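Local coordinates for protein kinase (Staphylococcus aureus subsp. aureus Mu50, PDB 3PY9) that forms the extracellular, PASTA-repeat region of a membrane Ser/Thr kinase, which probably senses the cell wall by binding muropeptides, at residues A[106-112]-A[138-142]; A[144-149]-A[161-166]; A[33-39]-A[65-71]. All blocks are in the same frame, centred on the assembly; numbering follows the deposited sequence.

Interaction 1: residues A[106-112]-A[138-142]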
loop_
_atom_site.group_PDB
_atom_site.type_symbol
_atom_site.label_atom_id
_atom_site.label_comp_id
_atom_site.label_asym_id
_atom_site.label_seq_id
_atom_site.Cartn_x
_atom_site.Cartn_y
_atom_site.Cartn_z
ATOM N N TYR A 106 -9.289 0.664 8.108
ATOM C CA TYR A 106 -8.175 -0.212 7.853
ATOM C C TYR A 106 -7.478 0.246 6.594
ATOM O O TYR A 106 -8.105 0.734 5.658
ATOM C CB TYR A 106 -8.651 -1.651 7.713
ATOM C CG TYR A 106 -9.269 -2.206 8.968
ATOM C CD1 TYR A 106 -8.477 -2.571 10.038
ATOM C CD2 TYR A 106 -10.652 -2.372 9.074
ATOM C CE1 TYR A 106 -9.030 -3.099 11.197
ATOM C CE2 TYR A 106 -11.217 -2.899 10.239
ATOM C CZ TYR A 106 -10.382 -3.264 11.286
ATOM O OH TYR A 106 -10.902 -3.783 12.443
ATOM N N ASN A 107 -6.167 0.072 6.573
ATOM C CA ASN A 107 -5.373 0.553 5.451
ATOM C C ASN A 107 -4.065 -0.226 5.335
ATOM O O ASN A 107 -3.567 -0.716 6.352
ATOM C CB ASN A 107 -5.112 2.034 5.636
ATOM C CG ASN A 107 -4.274 2.607 4.543
ATOM O OD1 ASN A 107 -3.094 2.918 4.740
ATOM N ND2 ASN A 107 -4.870 2.762 3.377
ATOM N N ASN A 108 -3.520 -0.348 4.114
ATOM C CA ASN A 108 -2.281 -1.138 3.885
ATOM C C ASN A 108 -1.029 -0.351 3.507
ATOM O O ASN A 108 0.029 -0.946 3.235
ATOM C CB ASN A 108 -2.499 -2.286 2.883
ATOM C CG ASN A 108 -2.814 -1.804 1.472
ATOM O OD1 ASN A 108 -3.040 -0.607 1.236
ATOM N ND2 ASN A 108 -2.852 -2.751 0.520
ATOM N N GLN A 109 -1.156 0.968 3.495
ATOM C CA GLN A 109 -0.056 1.869 3.175
ATOM C C GLN A 109 0.537 2.522 4.429
ATOM O O GLN A 109 1.753 2.694 4.505
ATOM C CB GLN A 109 -0.532 2.967 2.208
ATOM C CG GLN A 109 -1.316 2.437 1.033
ATOM C CD GLN A 109 -2.268 3.457 0.454
ATOM O OE1 GLN A 109 -2.968 4.174 1.183
ATOM N NE2 GLN A 109 -2.309 3.527 -0.871
ATOM N N ALA A 110 -0.317 2.901 5.390
ATOM C CA ALA A 110 0.131 3.599 6.596
ATOM C C ALA A 110 -0.094 2.725 7.815
ATOM O O ALA A 110 -1.112 2.041 7.892
ATOM C CB ALA A 110 -0.586 4.936 6.740
ATOM N N PRO A 111 0.848 2.732 8.782
ATOM C CA PRO A 111 0.651 1.850 9.939
ATOM C C PRO A 111 -0.433 2.368 10.904
ATOM O O PRO A 111 -0.858 3.537 10.802
ATOM C CB PRO A 111 2.046 1.823 10.610
ATOM C CG PRO A 111 2.998 2.576 9.653
ATOM C CD PRO A 111 2.101 3.507 8.895
ATOM N N LYS A 112 -0.889 1.503 11.810
ATOM C CA LYS A 112 -1.899 1.877 12.794
ATOM C C LYS A 112 -1.532 3.197 13.476
ATOM O O LYS A 112 -0.387 3.367 13.912
ATOM C CB LYS A 112 -2.082 0.791 13.863
ATOM C CG LYS A 112 -3.216 1.121 14.817
ATOM C CD LYS A 112 -3.414 0.086 15.889
ATOM C CE LYS A 112 -4.673 0.422 16.677
ATOM N NZ LYS A 112 -5.439 -0.831 16.995
ATOM N N SER A 138 -5.229 5.371 9.868
ATOM C CA SER A 138 -5.102 3.926 9.669
ATOM C C SER A 138 -5.332 3.128 10.959
ATOM O O SER A 138 -4.826 3.482 12.013
ATOM C CB SER A 138 -3.716 3.580 9.109
ATOM O OG SER A 138 -3.579 2.167 8.969
ATOM N N LEU A 139 -6.079 2.045 10.859
ATOM C CA LEU A 139 -6.150 1.075 11.945
ATOM C C LEU A 139 -5.194 -0.085 11.674
ATOM O O LEU A 139 -5.303 -1.126 12.305
ATOM C CB LEU A 139 -7.580 0.536 12.112
ATOM C CG LEU A 139 -8.698 1.465 12.594
ATOM C CD1 LEU A 139 -10.041 0.829 12.401
ATOM C CD2 LEU A 139 -8.497 1.849 14.058
ATOM N N GLY A 140 -4.267 0.111 10.733
ATOM C CA GLY A 140 -3.442 -0.983 10.202
ATOM C C GLY A 140 -4.269 -1.878 9.302
ATOM O O GLY A 140 -5.449 -1.592 9.042
ATOM N N ILE A 141 -3.665 -2.970 8.815
ATOM C CA ILE A 141 -4.395 -3.925 7.993
ATOM C C ILE A 141 -5.363 -4.729 8.859
ATOM O O ILE A 141 -5.056 -5.043 10.008
ATOM C CB ILE A 141 -3.447 -4.871 7.218
ATOM C CG1 ILE A 141 -2.640 -4.061 6.189
ATOM C CG2 ILE A 141 -4.242 -5.951 6.526
ATOM C CD1 ILE A 141 -1.499 -4.821 5.502
ATOM N N LYS A 142 -6.539 -5.030 8.309
ATOM C CA LYS A 142 -7.498 -5.880 8.972
ATOM C C LYS A 142 -6.812 -7.199 9.362
ATOM O O LYS A 142 -6.138 -7.826 8.521
ATOM C CB LYS A 142 -8.700 -6.120 8.049
ATOM C CG LYS A 142 -9.666 -7.219 8.493
ATOM C CD LYS A 142 -10.539 -6.792 9.665
ATOM C CE LYS A 142 -11.155 -8.005 10.315
ATOM N NZ LYS A 142 -12.275 -7.710 11.221
HETATM O O HOH W 1 -6.815 -1.851 14.612
#
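An ST turn made by S138 and an Asx turn made by N107 meet where the second PASTA domain gives way to the third, and S138 OG ties the two together. This hydroxyl donates to A110 O at 2.7 Å and accepts from G140 N at 2.8 Å, one bond across the contact and one along its own chain; chi1 of 178° turns OG away from its own backbone N, toward the A110 carbonyl and the G140 N-H. The 106-112 loop is kept in shape from inside: N107 OD1 takes the N-H groups of both Q109 and A110, while N107 ND2 reaches Q109 OE1 with the acceptor lying in the amide plane. Between the backbones, N107 N donates to G140 O at 3.1 Å, from well above the carbonyl plane. At the I141-K142 end, Y106 receives CH-pi contacts on opposite faces of its ring: L139 CD1 sits over the centre of one, 4.2 Å from the centroid, and K142 CB lies over the other, displaced toward the rim. Farther along the bent lysine chain, K142 CD passes 3.9 Å from Y106 CZ, and G140 O lies at the ring edge, in plane. I141 turns its CG1 branch against N108 CA at 3.7 Å. Beyond S138, K112 passes the L139 carbonyl carbon with CB and CG, extended as far as CE and bent only at its last torsion; a water accepts from K112 NZ and donates to L139 O. Backbone bonds from S138 to G113 and Y114, and from L139 to V105, join the linker to the second domain, and K142 bonds to E195 of the third. The chemistry is therefore mixed: buried S138 uses its hydroxyl as both donor and acceptor, whereas an exposed tyrosine ring has aliphatic carbon on both faces.

Interaction 2: residues A[144-149]-A[161-166]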
loop_
_atom_site.group_PDB
_atom_site.type_symbol
_atom_site.label_atom_id
_atom_site.label_comp_id
_atom_site.label_asym_id
_atom_site.label_seq_id
_atom_site.Cartn_x
_atom_site.Cartn_y
_atom_site.Cartn_z
ATOM N N VAL A 144 -7.113 -10.995 10.333
ATOM C CA VAL A 144 -8.003 -12.124 10.108
ATOM C C VAL A 144 -7.372 -13.343 10.743
ATOM O O VAL A 144 -6.169 -13.558 10.605
ATOM C CB VAL A 144 -8.208 -12.380 8.611
ATOM C CG1 VAL A 144 -9.121 -13.600 8.387
ATOM C CG2 VAL A 144 -8.813 -11.130 7.959
ATOM N N TYR A 145 -8.188 -14.137 11.423
ATOM C CA TYR A 145 -7.718 -15.311 12.119
ATOM C C TYR A 145 -7.415 -16.450 11.140
ATOM O O TYR A 145 -8.225 -16.781 10.285
ATOM C CB TYR A 145 -8.738 -15.741 13.167
ATOM C CG TYR A 145 -8.216 -16.777 14.137
ATOM C CD1 TYR A 145 -7.638 -16.396 15.338
ATOM C CD2 TYR A 145 -8.276 -18.161 13.829
ATOM C CE1 TYR A 145 -7.144 -17.360 16.226
ATOM C CE2 TYR A 145 -7.800 -19.126 14.714
ATOM C CZ TYR A 145 -7.215 -18.722 15.898
ATOM O OH TYR A 145 -6.741 -19.659 16.789
ATOM N N VAL A 146 -6.225 -17.026 11.268
ATOM C CA VAL A 146 -5.816 -18.170 10.438
ATOM C C VAL A 146 -6.157 -19.482 11.132
ATOM O O VAL A 146 -5.474 -19.887 12.073
ATOM C CB VAL A 146 -4.311 -18.155 10.186
ATOM C CG1 VAL A 146 -3.942 -19.168 9.068
ATOM C CG2 VAL A 146 -3.851 -16.740 9.845
ATOM N N GLU A 147 -7.219 -20.135 10.668
ATOM C CA GLU A 147 -7.628 -21.411 11.226
ATOM C C GLU A 147 -6.546 -22.493 11.085
ATOM O O GLU A 147 -5.979 -22.704 9.998
ATOM C CB GLU A 147 -8.946 -21.895 10.630
ATOM C CG GLU A 147 -9.473 -23.110 11.405
ATOM C CD GLU A 147 -10.774 -23.659 10.882
ATOM O OE1 GLU A 147 -11.356 -23.074 9.941
ATOM O OE2 GLU A 147 -11.230 -24.666 11.446
ATOM N N ASP A 148 -6.267 -23.160 12.206
ATOM C CA ASP A 148 -5.251 -24.206 12.271
ATOM C C ASP A 148 -5.845 -25.486 11.732
ATOM O O ASP A 148 -6.749 -26.069 12.334
ATOM C CB ASP A 148 -4.803 -24.389 13.715
ATOM C CG ASP A 148 -3.622 -25.333 13.871
ATOM O OD1 ASP A 148 -3.276 -26.093 12.925
ATOM O OD2 ASP A 148 -3.047 -25.308 14.986
ATOM N N PHE A 149 -5.342 -25.903 10.579
ATOM C CA PHE A 149 -5.823 -27.091 9.893
ATOM C C PHE A 149 -4.799 -28.247 9.926
ATOM O O PHE A 149 -4.893 -29.185 9.119
ATOM C CB PHE A 149 -6.147 -26.759 8.435
ATOM C CG PHE A 149 -7.505 -26.095 8.221
ATOM C CD1 PHE A 149 -8.689 -26.819 8.377
ATOM C CD2 PHE A 149 -7.584 -24.761 7.809
ATOM C CE1 PHE A 149 -9.941 -26.219 8.139
ATOM C CE2 PHE A 149 -8.817 -24.152 7.576
ATOM C CZ PHE A 149 -10.002 -24.876 7.746
ATOM N N LEU A 161 -9.620 -20.975 3.713
ATOM C CA LEU A 161 -8.716 -19.825 3.863
ATOM C C LEU A 161 -8.776 -18.900 2.653
ATOM O O LEU A 161 -8.652 -17.676 2.801
ATOM C CB LEU A 161 -7.279 -20.252 4.203
ATOM C CG LEU A 161 -7.041 -21.027 5.510
ATOM C CD1 LEU A 161 -5.660 -21.645 5.504
ATOM C CD2 LEU A 161 -7.195 -20.170 6.747
ATOM N N GLU A 162 -9.000 -19.476 1.476
ATOM C CA GLU A 162 -9.278 -18.700 0.271
ATOM C C GLU A 162 -10.472 -17.761 0.489
ATOM O O GLU A 162 -10.429 -16.605 0.065
ATOM C CB GLU A 162 -9.587 -19.589 -0.948
ATOM C CG GLU A 162 -8.575 -20.679 -1.386
ATOM C CD GLU A 162 -7.310 -20.152 -2.011
ATOM O OE1 GLU A 162 -6.743 -19.185 -1.460
ATOM O OE2 GLU A 162 -6.859 -20.721 -3.028
ATOM N N GLU A 163 -11.524 -18.278 1.130
ATOM C CA GLU A 163 -12.765 -17.534 1.377
ATOM C C GLU A 163 -12.613 -16.479 2.473
ATOM O O GLU A 163 -13.547 -15.722 2.727
ATOM C CB GLU A 163 -13.928 -18.462 1.774
ATOM C CG GLU A 163 -14.130 -19.710 0.926
ATOM C CD GLU A 163 -15.368 -19.661 0.041
ATOM O OE1 GLU A 163 -15.535 -18.663 -0.715
ATOM O OE2 GLU A 163 -16.167 -20.635 0.096
ATOM N N LYS A 164 -11.470 -16.469 3.155
ATOM C CA LYS A 164 -11.159 -15.421 4.140
ATOM C C LYS A 164 -10.131 -14.461 3.552
ATOM O O LYS A 164 -9.632 -13.568 4.249
ATOM C CB LYS A 164 -10.660 -16.023 5.460
ATOM C CG LYS A 164 -11.704 -16.853 6.219
ATOM C CD LYS A 164 -12.103 -16.241 7.569
ATOM C CE LYS A 164 -12.908 -14.933 7.455
ATOM N NZ LYS A 164 -13.114 -14.235 8.799
ATOM N N GLY A 165 -9.808 -14.653 2.273
ATOM C CA GLY A 165 -8.927 -13.730 1.559
ATOM C C GLY A 165 -7.449 -14.054 1.528
ATOM O O GLY A 165 -6.668 -13.312 0.928
ATOM N N PHE A 166 -7.063 -15.168 2.152
ATOM C CA PHE A 166 -5.660 -15.578 2.208
ATOM C C PHE A 166 -5.183 -16.121 0.887
ATOM O O PHE A 166 -5.957 -16.713 0.125
ATOM C CB PHE A 166 -5.398 -16.609 3.328
ATOM C CG PHE A 166 -5.630 -16.065 4.728
ATOM C CD1 PHE A 166 -4.845 -15.037 5.225
ATOM C CD2 PHE A 166 -6.642 -16.576 5.527
ATOM C CE1 PHE A 166 -5.079 -14.498 6.493
ATOM C CE2 PHE A 166 -6.879 -16.072 6.811
ATOM C CZ PHE A 166 -6.089 -15.036 7.293
#
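V144 and F166 make the tight part of this contact: V144 CG1 lies 3.5 Å from F166 CZ, the valine branch and the phenyl group running antiparallel, alongside one another. With CG beside its backbone N (chi1 -65°), F166 turns the CZ end of its ring to the strand. V144 O lies at the ring edge, in plane, and V146 CG2 approaches CZ obliquely at 3.8 Å. The second branch of V146, CG1, meets L161 CD2 at 4.1 Å, L161 lying nearly square across V146. L161 CG in turn touches the edge of the F149 ring at CE2; within 144-149 itself, E147 CG rests over a face of that ring, offset toward the rim. Toward solvent the fit is looser. K164 bends at chi2 and chi3 and lays its chain along V144 CG1, its CB, CD, CE and NZ each about 4.1 Å away. I199 and V193 continue the apolar layer beyond V146 and F166. A Schellman motif, with G165 at positive phi, F166 N bonded to L161 O and G165 N to E162 O, ends helix 154-162 and leads into strand 167-173, in the helix-against-sheet packing of a PASTA domain.

Interaction 3: residues A[33-39]-A[65-71]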
loop_
_atom_site.group_PDB
_atom_site.type_symbol
_atom_site.label_atom_id
_atom_site.label_comp_id
_atom_site.label_asym_id
_atom_site.label_seq_id
_atom_site.Cartn_x
_atom_site.Cartn_y
_atom_site.Cartn_z
ATOM N N LYS A 33 -12.531 56.475 3.137
ATOM C CA LYS A 33 -11.441 55.583 2.824
ATOM C C LYS A 33 -11.960 54.181 2.502
ATOM O O LYS A 33 -13.007 53.764 2.994
ATOM C CB LYS A 33 -10.415 55.589 3.963
ATOM C CG LYS A 33 -9.597 56.886 4.016
ATOM C CD LYS A 33 -8.900 57.125 2.656
ATOM C CE LYS A 33 -8.312 58.531 2.497
ATOM N NZ LYS A 33 -8.155 58.894 1.027
ATOM N N ILE A 34 -11.231 53.468 1.656
ATOM C CA ILE A 34 -11.573 52.095 1.312
ATOM C C ILE A 34 -10.492 51.192 1.866
ATOM O O ILE A 34 -9.314 51.388 1.602
ATOM C CB ILE A 34 -11.681 51.898 -0.221
ATOM C CG1 ILE A 34 -12.769 52.796 -0.811
ATOM C CG2 ILE A 34 -11.933 50.425 -0.577
ATOM C CD1 ILE A 34 -12.612 53.009 -2.304
ATOM N N SER A 35 -10.900 50.224 2.672
ATOM C CA SER A 35 -9.983 49.195 3.154
ATOM C C SER A 35 -10.565 47.803 2.904
ATOM O O SER A 35 -11.749 47.659 2.568
ATOM C CB SER A 35 -9.615 49.417 4.624
ATOM O OG SER A 35 -10.762 49.582 5.423
ATOM N N ARG A 36 -9.717 46.788 3.055
ATOM C CA ARG A 36 -10.029 45.420 2.628
ATOM C C ARG A 36 -9.794 44.437 3.757
ATOM O O ARG A 36 -8.763 44.473 4.435
ATOM C CB ARG A 36 -9.182 45.046 1.418
ATOM C CG ARG A 36 -9.601 45.745 0.127
ATOM C CD ARG A 36 -8.445 45.905 -0.823
ATOM N NE ARG A 36 -8.176 44.678 -1.573
ATOM C CZ ARG A 36 -7.118 43.883 -1.400
ATOM N NH1 ARG A 36 -6.194 44.160 -0.482
ATOM N NH2 ARG A 36 -6.987 42.796 -2.158
ATOM N N SER A 37 -10.778 43.572 3.968
ATOM C CA SER A 37 -10.720 42.606 5.040
ATOM C C SER A 37 -11.215 41.259 4.524
ATOM O O SER A 37 -12.133 41.186 3.701
ATOM C CB SER A 37 -11.563 43.085 6.227
ATOM O OG SER A 37 -11.544 42.147 7.297
ATOM N N TYR A 38 -10.574 40.194 4.983
ATOM C CA TYR A 38 -11.073 38.852 4.715
ATOM C C TYR A 38 -12.459 38.663 5.339
ATOM O O TYR A 38 -12.736 39.196 6.420
ATOM C CB TYR A 38 -10.096 37.821 5.264
ATOM C CG TYR A 38 -8.864 37.637 4.407
ATOM C CD1 TYR A 38 -8.973 37.356 3.036
ATOM C CD2 TYR A 38 -7.585 37.717 4.967
ATOM C CE1 TYR A 38 -7.834 37.164 2.235
ATOM C CE2 TYR A 38 -6.436 37.528 4.178
ATOM C CZ TYR A 38 -6.571 37.256 2.819
ATOM O OH TYR A 38 -5.441 37.067 2.052
ATOM N N SER A 39 -13.327 37.931 4.645
ATOM C CA SER A 39 -14.672 37.607 5.136
ATOM C C SER A 39 -15.144 36.288 4.544
ATOM O O SER A 39 -14.857 35.971 3.394
ATOM C CB SER A 39 -15.666 38.718 4.769
ATOM O OG SER A 39 -16.999 38.400 5.127
ATOM N N ASP A 65 -16.357 55.893 5.615
ATOM C CA ASP A 65 -15.356 54.867 5.310
ATOM C C ASP A 65 -16.011 53.526 5.062
ATOM O O ASP A 65 -17.021 53.212 5.674
ATOM C CB ASP A 65 -14.344 54.741 6.456
ATOM C CG ASP A 65 -13.542 56.003 6.659
ATOM O OD1 ASP A 65 -13.522 56.878 5.741
ATOM O OD2 ASP A 65 -12.917 56.108 7.735
ATOM N N VAL A 66 -15.425 52.728 4.173
ATOM C CA VAL A 66 -15.979 51.401 3.860
ATOM C C VAL A 66 -14.912 50.327 3.920
ATOM O O VAL A 66 -13.763 50.566 3.558
ATOM C CB VAL A 66 -16.674 51.372 2.475
ATOM C CG1 VAL A 66 -17.849 52.400 2.429
ATOM C CG2 VAL A 66 -15.671 51.646 1.357
ATOM N N VAL A 67 -15.290 49.161 4.435
ATOM C CA VAL A 67 -14.432 47.979 4.411
ATOM C C VAL A 67 -15.046 47.013 3.411
ATOM O O VAL A 67 -16.249 46.785 3.448
ATOM C CB VAL A 67 -14.339 47.306 5.787
ATOM C CG1 VAL A 67 -13.325 46.178 5.752
ATOM C CG2 VAL A 67 -13.968 48.333 6.898
ATOM N N ILE A 68 -14.207 46.470 2.526
ATOM C CA ILE A 68 -14.586 45.575 1.418
ATOM C C ILE A 68 -14.103 44.131 1.673
ATOM O O ILE A 68 -13.009 43.923 2.227
ATOM C CB ILE A 68 -13.950 46.066 0.079
ATOM C CG1 ILE A 68 -14.212 47.556 -0.146
ATOM C CG2 ILE A 68 -14.473 45.287 -1.125
ATOM C CD1 ILE A 68 -15.668 47.956 -0.114
ATOM N N SER A 69 -14.918 43.143 1.282
ATOM C CA SER A 69 -14.524 41.733 1.392
ATOM C C SER A 69 -13.439 41.354 0.394
ATOM O O SER A 69 -13.545 41.661 -0.801
ATOM C CB SER A 69 -15.721 40.783 1.226
ATOM O OG SER A 69 -15.277 39.423 1.260
ATOM N N LYS A 70 -12.395 40.699 0.911
ATOM C CA LYS A 70 -11.371 40.041 0.097
ATOM C C LYS A 70 -11.701 38.549 -0.010
ATOM O O LYS A 70 -10.846 37.730 -0.367
ATOM C CB LYS A 70 -10.013 40.148 0.785
ATOM C CG LYS A 70 -9.414 41.528 0.907
ATOM C CD LYS A 70 -8.381 41.546 2.043
ATOM C CE LYS A 70 -7.096 40.868 1.668
ATOM N NZ LYS A 70 -6.115 41.075 2.767
ATOM N N GLY A 71 -12.935 38.187 0.326
ATOM C CA GLY A 71 -13.342 36.791 0.304
ATOM C C GLY A 71 -12.693 36.041 1.450
ATOM O O GLY A 71 -11.973 36.639 2.259
HETATM O O HOH W 2 -12.078 51.861 5.547
#
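A lysine laid over both an arginine and a tyrosine is the unusual feature here. K70 NZ stands 4.0 Å from the centroid of the Y38 ring, over its face, in a cation-pi contact, and CE covers the same ring near its rim. Nearer the backbone, K70 CG lies over the centre of one guanidinium face of R36, whose NH1 is 4.5 Å from K70 NZ; the closeness of two positive groups would be unfavourable by itself, and the tyrosine face may offset part of it. A bend at chi3 (75°) turns the end of K70 toward the ring. G71 O accepts from S39 N at 3.0 Å and also meets the ring edge in plane, 3.2 Å from Y38 CD1. Toward their start the strands run parallel and in register, I34 beside V66 through to S37 beside S69. K33 O, S35 N and O, and S37 N and O bond in turn to V66 N and O, I68 N and O, and K70 N. D65 OD1 accepts from K33 N at 2.8 Å, met from above the carboxylate plane, and a water joins S35 OG to V66 O. I34 CG2 packs on I68 CG1, 3.7 Å apart. S69 OG accepts from G71 N in an ST turn and also bonds Y42 O. Strand 63-69 is central in its three-stranded sheet, between edge strand 30-37 and antiparallel strand 47-51, with V66 and I68 packed on F24 and V17 of helix 17-26.

The three contacts follow one another along an elongated chain. Interaction 3 lies within the first PASTA domain, interaction 1 at the junction of the second and third, and interaction 2 inside the third. Interactions 1 and 2 adjoin in sequence, their centres 19 Å apart, and E195 touches I141 and K142 of interaction 1 and V144 of interaction 2. Interaction 3 touches neither: its nearest atoms are about 33 Å from interaction 1 and about 48 Å from interaction 2, with centres 47 Å and 64 Å apart. A bound europium ion lies about 6 Å from the side chain of R36 in interaction 3; D99, D130 and N132 form a europium site in the second domain.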